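PDB 4TLV: ADP-ribosylating toxin CARDS from Mycoplasma pneumoniae, which transfers ADP-ribose from NAD(+) to target proteins as a mono-ADP-ribosylating toxin and causes vacuolization and disruption of the respiratory epithelium in the host. Local coordinates for residues L390-K395 against D414-Q419; A345-V350 against D402-P407; H495-K500 against W508-K513. All coordinates share one frame; numbering follows the deposited sequence.

In the fold
Interactions 1 and 2 belong to the beta-trefoil D2 domain and share one antiparallel sheet; interaction 3 lies in the second trefoil, D3. The first two have centres 9 Å apart and touch directly: F391 N lies 2.9 Å from Y404 O, a probable hydrogen bond, and L415 CD1 packs 3.5 Å from C406 SG. Strand 388-393 is thus held between strands 401-407 and 415-421, while 401-407 also pairs with 348-354. Interaction 3 is separate, its centre about 50 Å from that of interaction 1 and about 42 Å from that of interaction 2. None of the six segments falls in the mono-ADP-ribosyltransferase domain or the inferred NAD(+)-binding pocket.

Interaction 1: L390-K395 against D414-Q419; sequences LFWNTK and DLEELQ
The carbonyl oxygen of D414 is gripped twice by T394: the backbone N reaches D414 O at 2.8 Å and T394 OG1 donates to the same oxygen at 2.7 Å, the two arriving from opposite faces of the carbonyl plane. T394 CG2, anti to its own carbonyl carbon, meets E416 CG. One step further in, W392 and E416 form an antiparallel hydrogen-bonded pair, and their side chains add another bond. They lie side by side, pointing the same way; W392 NE1 donates to E416 OE2 at 2.9 Å, 161° at the hydrogen. That oxygen sits in the indole plane and uses its anti lone pair. T284 OG1 also bonds OE2, and K283 N bonds OE1, so both oxygens of this buried carboxylate have partners. L418 CD2 packs obliquely against the indole, 3.5 Å from W392 CD1.

On the face carrying F391, E417 CB makes a CH-pi contact 4.0 Å from the centre of the F391 ring, while the E417 carboxylate pairs with R377. At the strand end, N393 OD1 accepts from K395 N at 2.8 Å, an Asx turn; beyond it K395 crosses D414 at about a right angle. K395 NZ is 3.3 Å from D414 OD1, a salt bridge whose hydrogen bond is weak. The backbone bonds make this an antiparallel strand pair of the D2 beta-trefoil.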
loop_
_atom_site.group_PDB
_atom_site.type_symbol
_atom_site.label_atom_id
_atom_site.label_comp_id
_atom_site.label_asym_id
_atom_site.label_seq_id
_atom_site.Cartn_x
_atom_site.Cartn_y
_atom_site.Cartn_z
ATOM N N LEU A 390 -6.792 -17.151 -11.997
ATOM C CA LEU A 390 -8.141 -17.393 -11.506
ATOM C C LEU A 390 -8.726 -18.620 -12.201
ATOM O O LEU A 390 -8.457 -18.854 -13.382
ATOM C CB LEU A 390 -9.036 -16.183 -11.780
ATOM C CG LEU A 390 -8.739 -14.878 -11.033
ATOM C CD1 LEU A 390 -9.696 -13.777 -11.539
ATOM C CD2 LEU A 390 -8.883 -15.078 -9.520
ATOM N N PHE A 391 -9.533 -19.383 -11.472
ATOM C CA PHE A 391 -10.132 -20.616 -11.997
ATOM C C PHE A 391 -11.590 -20.763 -11.551
ATOM O O PHE A 391 -11.990 -20.230 -10.517
ATOM C CB PHE A 391 -9.343 -21.843 -11.512
ATOM C CG PHE A 391 -8.033 -22.049 -12.206
ATOM C CD1 PHE A 391 -6.906 -21.317 -11.836
ATOM C CD2 PHE A 391 -7.913 -22.996 -13.221
ATOM C CE1 PHE A 391 -5.692 -21.508 -12.481
ATOM C CE2 PHE A 391 -6.694 -23.194 -13.876
ATOM C CZ PHE A 391 -5.581 -22.456 -13.506
ATOM N N TRP A 392 -12.384 -21.486 -12.338
ATOM C CA TRP A 392 -13.685 -21.957 -11.867
ATOM C C TRP A 392 -13.787 -23.458 -12.124
ATOM O O TRP A 392 -13.026 -24.012 -12.916
ATOM C CB TRP A 392 -14.848 -21.223 -12.537
ATOM C CG TRP A 392 -15.125 -21.650 -13.958
ATOM C CD1 TRP A 392 -14.282 -21.553 -15.021
ATOM C CD2 TRP A 392 -16.337 -22.235 -14.460
ATOM N NE1 TRP A 392 -14.890 -22.034 -16.157
ATOM C CE2 TRP A 392 -16.150 -22.466 -15.837
ATOM C CE3 TRP A 392 -17.556 -22.591 -13.876
ATOM C CZ2 TRP A 392 -17.139 -23.031 -16.646
ATOM C CZ3 TRP A 392 -18.544 -23.148 -14.683
ATOM C CH2 TRP A 392 -18.325 -23.364 -16.051
ATOM N N ASN A 393 -14.717 -24.101 -11.433
ATOM C CA ASN A 393 -14.972 -25.520 -11.621
ATOM C C ASN A 393 -16.002 -25.720 -12.722
ATOM O O ASN A 393 -17.187 -25.435 -12.534
ATOM C CB ASN A 393 -15.463 -26.139 -10.314
ATOM C CG ASN A 393 -15.620 -27.641 -10.411
ATOM O OD1 ASN A 393 -16.056 -28.167 -11.439
ATOM N ND2 ASN A 393 -15.264 -28.342 -9.341
ATOM N N THR A 394 -15.536 -26.193 -13.876
ATOM C CA THR A 394 -16.375 -26.331 -15.068
ATOM C C THR A 394 -17.567 -27.256 -14.852
ATOM O O THR A 394 -18.563 -27.178 -15.573
ATOM C CB THR A 394 -15.568 -26.858 -16.263
ATOM O OG1 THR A 394 -14.951 -28.102 -15.904
ATOM C CG2 THR A 394 -14.492 -25.852 -16.669
ATOM N N LYS A 395 -17.472 -28.124 -13.849
ATOM C CA LYS A 395 -18.557 -29.051 -13.561
ATOM C C LYS A 395 -19.565 -28.513 -12.541
ATOM O O LYS A 395 -20.652 -29.068 -12.397
ATOM C CB LYS A 395 -18.004 -30.404 -13.116
ATOM C CG LYS A 395 -17.415 -31.231 -14.253
ATOM C CD LYS A 395 -16.880 -32.563 -13.748
ATOM C CE LYS A 395 -16.650 -33.545 -14.892
ATOM N NZ LYS A 395 -15.793 -32.959 -15.960
ATOM N N ASP A 414 -11.372 -30.596 -12.529
ATOM C CA ASP A 414 -12.446 -29.974 -13.287
ATOM C C ASP A 414 -12.285 -28.458 -13.420
ATOM O O ASP A 414 -13.199 -27.778 -13.884
ATOM C CB ASP A 414 -13.793 -30.291 -12.628
ATOM C CG ASP A 414 -14.006 -31.785 -12.406
ATOM O OD1 ASP A 414 -13.843 -32.563 -13.369
ATOM O OD2 ASP A 414 -14.348 -32.176 -11.267
ATOM N N LEU A 415 -11.139 -27.928 -13.009
ATOM C CA LEU A 415 -10.958 -26.476 -12.997
ATOM C C LEU A 415 -10.357 -25.970 -14.304
ATOM O O LEU A 415 -9.528 -26.641 -14.921
ATOM C CB LEU A 415 -10.072 -26.044 -11.824
ATOM C CG LEU A 415 -10.542 -26.334 -10.392
ATOM C CD1 LEU A 415 -9.644 -25.644 -9.372
ATOM C CD2 LEU A 415 -11.966 -25.904 -10.190
ATOM N N GLU A 416 -10.769 -24.782 -14.729
ATOM C CA GLU A 416 -10.137 -24.161 -15.881
ATOM C C GLU A 416 -9.909 -22.683 -15.613
ATOM O O GLU A 416 -10.682 -22.054 -14.890
ATOM C CB GLU A 416 -10.983 -24.329 -17.136
ATOM C CG GLU A 416 -12.091 -23.313 -17.256
ATOM C CD GLU A 416 -12.727 -23.318 -18.622
ATOM O OE1 GLU A 416 -12.123 -23.884 -19.560
ATOM O OE2 GLU A 416 -13.827 -22.751 -18.759
ATOM N N GLU A 417 -8.862 -22.135 -16.213
ATOM C CA GLU A 417 -8.502 -20.749 -15.969
ATOM C C GLU A 417 -9.476 -19.770 -16.619
ATOM O O GLU A 417 -10.002 -20.012 -17.702
ATOM C CB GLU A 417 -7.062 -20.451 -16.408
ATOM C CG GLU A 417 -6.606 -19.030 -16.011
ATOM C CD GLU A 417 -5.269 -18.607 -16.612
ATOM O OE1 GLU A 417 -4.598 -19.439 -17.272
ATOM O OE2 GLU A 417 -4.886 -17.430 -16.411
ATOM N N LEU A 418 -9.711 -18.668 -15.918
ATOM C CA LEU A 418 -10.529 -17.565 -16.389
ATOM C C LEU A 418 -9.619 -16.373 -16.591
ATOM O O LEU A 418 -8.773 -16.081 -15.745
ATOM C CB LEU A 418 -11.544 -17.188 -15.325
ATOM C CG LEU A 418 -12.577 -18.236 -14.943
ATOM C CD1 LEU A 418 -13.151 -17.892 -13.590
ATOM C CD2 LEU A 418 -13.651 -18.263 -16.011
ATOM N N GLN A 419 -9.796 -15.679 -17.701
ATOM C CA GLN A 419 -9.010 -14.496 -17.980
ATOM C C GLN A 419 -9.962 -13.352 -18.276
ATOM O O GLN A 419 -11.052 -13.557 -18.809
ATOM C CB GLN A 419 -8.044 -14.745 -19.148
ATOM C CG GLN A 419 -6.983 -15.805 -18.816
ATOM C CD GLN A 419 -5.933 -15.984 -19.901
ATOM O OE1 GLN A 419 -6.084 -15.489 -21.013
ATOM N NE2 GLN A 419 -4.858 -16.701 -19.573
HETATM O O HOH W 1 -6.203 -15.801 -14.778
#

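Interaction 2: A345-V350 against D402-P407; sequences AGQLKV and DLYVCP
L348 and V405 face each other as an antiparallel hydrogen-bonded pair between two strands of the D2 beta-trefoil, and the contact divides into a packed apolar face and a more open polar one. On the packed face L348 CB lies 3.8 Å from V405 CB. Beside them V350 CG2 touches two residues, L403 CG at 3.8 Å and V405 CG2 at 3.9 Å; V350 and L403 lie side by side, pointing the same way. L383 covers L348 and V405 from a loop, W364 covers V350 and V405, and L403 lies against L390 of strand 388-393 and L418 of strand 415-421. The backbone bond beside this cluster, V350 N to L403 O, is almost straight, 175° at the hydrogen. Further along, a water accepts from L403 N and lies 2.9 Å from V350 O, bridging the strands.

The polar face, carrying K349 and Y404, is only partly buried and held more loosely. K349 is bent at three torsions, two of them off the staggered positions, and its NZ ends 3.5 Å from D402 OD2 in a salt bridge at the long end of the range. Next to it Q347 runs extended toward Y404, whose ring has L348 O in its plane at the edge. The Q347 amide stands nearly upright on the ring, the planes 85° apart, with NE2 over the centre of the Y404 ring, 3.2 Å above its plane.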
loop_
_atom_site.group_PDB
_atom_site.type_symbol
_atom_site.label_atom_id
_atom_site.label_comp_id
_atom_site.label_asym_id
_atom_site.label_seq_id
_atom_site.Cartn_x
_atom_site.Cartn_y
_atom_site.Cartn_z
ATOM N N ALA A 345 -4.925 -28.807 -1.816
ATOM C CA ALA A 345 -3.614 -28.525 -2.384
ATOM C C ALA A 345 -3.738 -27.610 -3.593
ATOM O O ALA A 345 -4.267 -28.011 -4.634
ATOM C CB ALA A 345 -2.888 -29.827 -2.764
ATOM N N GLY A 346 -3.260 -26.379 -3.442
ATOM C CA GLY A 346 -3.211 -25.442 -4.549
ATOM C C GLY A 346 -4.573 -24.965 -5.010
ATOM O O GLY A 346 -4.863 -24.944 -6.206
ATOM N N GLN A 347 -5.411 -24.575 -4.056
ATOM C CA GLN A 347 -6.713 -24.017 -4.379
ATOM C C GLN A 347 -7.134 -22.997 -3.324
ATOM O O GLN A 347 -7.622 -23.356 -2.251
ATOM C CB GLN A 347 -7.760 -25.127 -4.531
ATOM C CG GLN A 347 -9.099 -24.655 -5.074
ATOM C CD GLN A 347 -10.052 -25.806 -5.375
ATOM O OE1 GLN A 347 -9.635 -26.956 -5.503
ATOM N NE2 GLN A 347 -11.339 -25.495 -5.494
ATOM N N LEU A 348 -6.913 -21.721 -3.623
ATOM C CA LEU A 348 -7.389 -20.649 -2.769
ATOM C C LEU A 348 -8.793 -20.328 -3.206
ATOM O O LEU A 348 -9.147 -20.550 -4.358
ATOM C CB LEU A 348 -6.513 -19.410 -2.937
ATOM C CG LEU A 348 -5.035 -19.595 -2.634
ATOM C CD1 LEU A 348 -4.254 -18.358 -3.083
ATOM C CD2 LEU A 348 -4.839 -19.853 -1.161
ATOM N N LYS A 349 -9.602 -19.804 -2.293
ATOM C CA LYS A 349 -10.952 -19.389 -2.638
ATOM C C LYS A 349 -11.112 -17.881 -2.437
ATOM O O LYS A 349 -10.682 -17.332 -1.426
ATOM C CB LYS A 349 -11.968 -20.133 -1.779
ATOM C CG LYS A 349 -13.330 -19.483 -1.728
ATOM C CD LYS A 349 -14.281 -20.104 -2.725
ATOM C CE LYS A 349 -15.484 -20.706 -2.017
ATOM N NZ LYS A 349 -16.414 -19.672 -1.472
ATOM N N VAL A 350 -11.729 -17.217 -3.403
ATOM C CA VAL A 350 -11.890 -15.769 -3.312
ATOM C C VAL A 350 -13.161 -15.385 -2.544
ATOM O O VAL A 350 -14.223 -15.968 -2.748
ATOM C CB VAL A 350 -11.889 -15.132 -4.702
ATOM C CG1 VAL A 350 -11.926 -13.615 -4.595
ATOM C CG2 VAL A 350 -10.658 -15.589 -5.479
ATOM N N ASP A 402 -18.341 -20.458 -7.708
ATOM C CA ASP A 402 -17.259 -19.985 -6.871
ATOM C C ASP A 402 -16.011 -19.668 -7.686
ATOM O O ASP A 402 -15.796 -20.221 -8.771
ATOM C CB ASP A 402 -16.932 -21.016 -5.793
ATOM C CG ASP A 402 -17.967 -21.038 -4.676
ATOM O OD1 ASP A 402 -18.906 -20.211 -4.702
ATOM O OD2 ASP A 402 -17.831 -21.878 -3.766
ATOM N N LEU A 403 -15.194 -18.771 -7.147
ATOM C CA LEU A 403 -13.978 -18.318 -7.811
ATOM C C LEU A 403 -12.755 -18.758 -7.018
ATOM O O LEU A 403 -12.683 -18.531 -5.812
ATOM C CB LEU A 403 -13.989 -16.786 -7.955
ATOM C CG LEU A 403 -12.755 -16.156 -8.595
ATOM C CD1 LEU A 403 -12.612 -16.609 -10.052
ATOM C CD2 LEU A 403 -12.823 -14.614 -8.489
ATOM N N TYR A 404 -11.795 -19.384 -7.699
ATOM C CA TYR A 404 -10.596 -19.900 -7.034
ATOM C C TYR A 404 -9.319 -19.308 -7.612
ATOM O O TYR A 404 -9.327 -18.716 -8.684
ATOM C CB TYR A 404 -10.518 -21.424 -7.159
ATOM C CG TYR A 404 -11.792 -22.142 -6.760
ATOM C CD1 TYR A 404 -12.131 -22.313 -5.420
ATOM C CD2 TYR A 404 -12.655 -22.646 -7.724
ATOM C CE1 TYR A 404 -13.301 -22.969 -5.055
ATOM C CE2 TYR A 404 -13.827 -23.304 -7.373
ATOM C CZ TYR A 404 -14.140 -23.466 -6.039
ATOM O OH TYR A 404 -15.303 -24.113 -5.695
ATOM N N VAL A 405 -8.219 -19.477 -6.885
ATOM C CA VAL A 405 -6.899 -19.172 -7.397
ATOM C C VAL A 405 -6.086 -20.459 -7.316
ATOM O O VAL A 405 -6.046 -21.096 -6.258
ATOM C CB VAL A 405 -6.190 -18.116 -6.544
ATOM C CG1 VAL A 405 -4.814 -17.809 -7.127
ATOM C CG2 VAL A 405 -7.050 -16.861 -6.420
ATOM N N CYS A 406 -5.442 -20.828 -8.421
ATOM C CA CYS A 406 -4.609 -22.029 -8.489
ATOM C C CYS A 406 -3.306 -21.748 -9.207
ATOM O O CYS A 406 -3.268 -20.937 -10.128
ATOM C CB CYS A 406 -5.307 -23.141 -9.282
ATOM S SG CYS A 406 -6.961 -23.563 -8.755
ATOM N N PRO A 407 -2.236 -22.453 -8.812
ATOM C CA PRO A 407 -1.033 -22.503 -9.650
ATOM C C PRO A 407 -1.424 -22.950 -11.059
ATOM O O PRO A 407 -2.364 -23.736 -11.215
ATOM C CB PRO A 407 -0.175 -23.577 -8.972
ATOM C CG PRO A 407 -0.661 -23.628 -7.554
ATOM C CD PRO A 407 -2.132 -23.300 -7.610
HETATM O O HOH W 2 -15.729 -17.576 -4.616
#

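Interaction 3: H495-K500 against W508-K513; sequences HNKLNK and WVEWLK
The imidazole of H495 and the carboxylate of E510 are nearly coplanar, their planes 25° apart, and they meet at the imidazole's edge. H495 ND1 donates to E510 OE2 at 2.9 Å, with 155° at the hydrogen; the oxygen lies close to the ring plane and accepts through its anti lone pair, away from OE1. E510 CG also sits at this edge, in plane. L512 CD1 approaches obliquely, 3.7 Å from H495 ND1, and beyond the two segments the ring of F524 meets the imidazole.

The first torsions place the two CG atoms differently: H495 CG is anti to its backbone N (chi1 -178°), whereas E510 CG stands between N and the carbonyl carbon. The antiparallel hydrogen-bonded pairing puts both side chains on one face of the sheet, where they lie side by side, pointing the same way. The backbone supplies both bonds of that pair, H495 N to E510 O at 2.8 Å and the longer E510 N to H495 O at 3.2 Å.

K497 crosses E510 at about a right angle and touches it with its aliphatic part, K497 CG lying 3.4 Å from E510 OE2. Its ammonium is too far for a salt bridge, with K497 NZ 4.1 Å from E510 OE1, yet its charge would probably still favour the ionised carboxylate. A water bridges the two segments, accepting from K497 N at 2.7 Å and lying 2.7 Å from W508 O.

This surface contact joins the end of strand 490-495 to strand 506-512 of the D3 beta-trefoil, at the base of the loop between them. Inward of it, V509 packs on L494 of the first strand, on W567 and S569 of strand 567-570, and on L555 of strand 554-558.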
loop_
_atom_site.group_PDB
_atom_site.type_symbol
_atom_site.label_atom_id
_atom_site.label_comp_id
_atom_site.label_asym_id
_atom_site.label_seq_id
_atom_site.Cartn_x
_atom_site.Cartn_y
_atom_site.Cartn_z
ATOM N N HIS A 495 -11.607 5.208 21.552
ATOM C CA HIS A 495 -11.828 6.558 22.054
ATOM C C HIS A 495 -11.153 6.807 23.410
ATOM O O HIS A 495 -11.343 6.044 24.363
ATOM C CB HIS A 495 -13.338 6.837 22.168
ATOM C CG HIS A 495 -13.666 8.223 22.629
ATOM N ND1 HIS A 495 -14.372 8.473 23.784
ATOM C CD2 HIS A 495 -13.382 9.435 22.093
ATOM C CE1 HIS A 495 -14.516 9.778 23.941
ATOM N NE2 HIS A 495 -13.924 10.385 22.928
ATOM N N ASN A 496 -10.387 7.892 23.498
ATOM C CA ASN A 496 -9.737 8.267 24.750
ATOM C C ASN A 496 -10.722 9.054 25.606
ATOM O O ASN A 496 -11.464 9.856 25.076
ATOM C CB ASN A 496 -8.512 9.135 24.465
ATOM C CG ASN A 496 -7.983 9.831 25.716
ATOM O OD1 ASN A 496 -7.358 9.067 26.582
ATOM N ND2 ASN A 496 -8.141 11.043 25.894
ATOM N N LYS A 497 -10.736 8.823 26.917
ATOM C CA LYS A 497 -11.623 9.593 27.812
ATOM C C LYS A 497 -10.822 10.477 28.768
ATOM O O LYS A 497 -11.331 11.469 29.298
ATOM C CB LYS A 497 -12.516 8.655 28.624
ATOM C CG LYS A 497 -13.469 7.828 27.782
ATOM C CD LYS A 497 -14.096 6.698 28.592
ATOM C CE LYS A 497 -14.992 7.230 29.692
ATOM N NZ LYS A 497 -15.925 6.168 30.191
ATOM N N LEU A 498 -9.567 10.100 28.981
ATOM C CA LEU A 498 -8.680 10.796 29.916
ATOM C C LEU A 498 -8.320 12.213 29.488
ATOM O O LEU A 498 -7.953 12.460 28.334
ATOM C CB LEU A 498 -7.390 9.995 30.113
ATOM C CG LEU A 498 -6.307 10.611 31.011
ATOM C CD1 LEU A 498 -6.774 10.605 32.473
ATOM C CD2 LEU A 498 -4.994 9.853 30.872
ATOM N N ASN A 499 -8.403 13.144 30.435
ATOM C CA ASN A 499 -7.892 14.495 30.226
ATOM C C ASN A 499 -7.400 15.111 31.535
ATOM O O ASN A 499 -7.440 14.465 32.583
ATOM C CB ASN A 499 -8.949 15.386 29.571
ATOM C CG ASN A 499 -10.202 15.506 30.408
ATOM O OD1 ASN A 499 -10.132 15.738 31.614
ATOM N ND2 ASN A 499 -11.360 15.345 29.773
ATOM N N LYS A 500 -6.938 16.356 31.467
ATOM C CA LYS A 500 -6.326 17.016 32.621
ATOM C C LYS A 500 -7.320 17.348 33.733
ATOM O O LYS A 500 -6.925 17.810 34.805
ATOM C CB LYS A 500 -5.561 18.271 32.185
ATOM C CG LYS A 500 -4.118 17.985 31.780
ATOM C CD LYS A 500 -3.494 19.135 30.997
ATOM C CE LYS A 500 -4.195 19.336 29.656
ATOM N NZ LYS A 500 -3.336 20.046 28.663
ATOM N N TRP A 508 -10.328 4.481 31.634
ATOM C CA TRP A 508 -10.599 3.450 30.641
ATOM C C TRP A 508 -10.717 4.072 29.253
ATOM O O TRP A 508 -11.090 5.239 29.116
ATOM C CB TRP A 508 -11.909 2.740 30.971
ATOM C CG TRP A 508 -11.944 2.127 32.342
ATOM C CD1 TRP A 508 -12.746 2.498 33.391
ATOM C CD2 TRP A 508 -11.154 1.027 32.810
ATOM N NE1 TRP A 508 -12.498 1.694 34.481
ATOM C CE2 TRP A 508 -11.528 0.783 34.150
ATOM C CE3 TRP A 508 -10.166 0.222 32.228
ATOM C CZ2 TRP A 508 -10.946 -0.225 34.915
ATOM C CZ3 TRP A 508 -9.593 -0.776 32.988
ATOM C CH2 TRP A 508 -9.983 -0.993 34.318
ATOM N N VAL A 509 -10.387 3.299 28.227
ATOM C CA VAL A 509 -10.736 3.676 26.863
ATOM C C VAL A 509 -12.041 2.959 26.512
ATOM O O VAL A 509 -12.489 2.083 27.250
ATOM C CB VAL A 509 -9.622 3.296 25.863
ATOM C CG1 VAL A 509 -8.395 4.153 26.090
ATOM C CG2 VAL A 509 -9.265 1.834 25.997
ATOM N N GLU A 510 -12.663 3.323 25.397
ATOM C CA GLU A 510 -13.899 2.662 25.005
ATOM C C GLU A 510 -13.969 2.578 23.492
ATOM O O GLU A 510 -13.237 3.284 22.798
ATOM C CB GLU A 510 -15.101 3.448 25.522
ATOM C CG GLU A 510 -15.119 4.891 25.022
ATOM C CD GLU A 510 -16.120 5.781 25.753
ATOM O OE1 GLU A 510 -17.061 5.243 26.373
ATOM O OE2 GLU A 510 -15.963 7.023 25.695
ATOM N N TRP A 511 -14.858 1.727 22.993
ATOM C CA TRP A 511 -15.035 1.542 21.553
ATOM C C TRP A 511 -16.422 2.000 21.144
ATOM O O TRP A 511 -17.413 1.431 21.598
ATOM C CB TRP A 511 -14.885 0.070 21.212
ATOM C CG TRP A 511 -13.519 -0.504 21.439
ATOM C CD1 TRP A 511 -13.051 -1.123 22.570
ATOM C CD2 TRP A 511 -12.456 -0.555 20.485
ATOM N NE1 TRP A 511 -11.751 -1.533 22.380
ATOM C CE2 TRP A 511 -11.366 -1.198 21.108
ATOM C CE3 TRP A 511 -12.320 -0.105 19.168
ATOM C CZ2 TRP A 511 -10.161 -1.423 20.445
ATOM C CZ3 TRP A 511 -11.109 -0.321 18.515
ATOM C CH2 TRP A 511 -10.055 -0.973 19.153
ATOM N N LEU A 512 -16.499 3.017 20.288
ATOM C CA LEU A 512 -17.773 3.667 19.974
ATOM C C LEU A 512 -18.028 3.740 18.481
ATOM O O LEU A 512 -17.113 4.012 17.711
ATOM C CB LEU A 512 -17.763 5.104 20.489
ATOM C CG LEU A 512 -17.459 5.316 21.971
ATOM C CD1 LEU A 512 -17.241 6.788 22.247
ATOM C CD2 LEU A 512 -18.584 4.753 22.838
ATOM N N LYS A 513 -19.280 3.568 18.065
ATOM C CA LYS A 513 -19.626 3.849 16.670
ATOM C C LYS A 513 -19.396 5.320 16.403
ATOM O O LYS A 513 -19.587 6.156 17.284
ATOM C CB LYS A 513 -21.072 3.456 16.361
ATOM C CG LYS A 513 -21.303 1.966 16.438
ATOM C CD LYS A 513 -22.668 1.591 15.890
ATOM C CE LYS A 513 -22.873 0.084 15.945
ATOM N NZ LYS A 513 -24.164 -0.312 15.331
HETATM O O HOH W 3 -9.203 7.073 28.356
#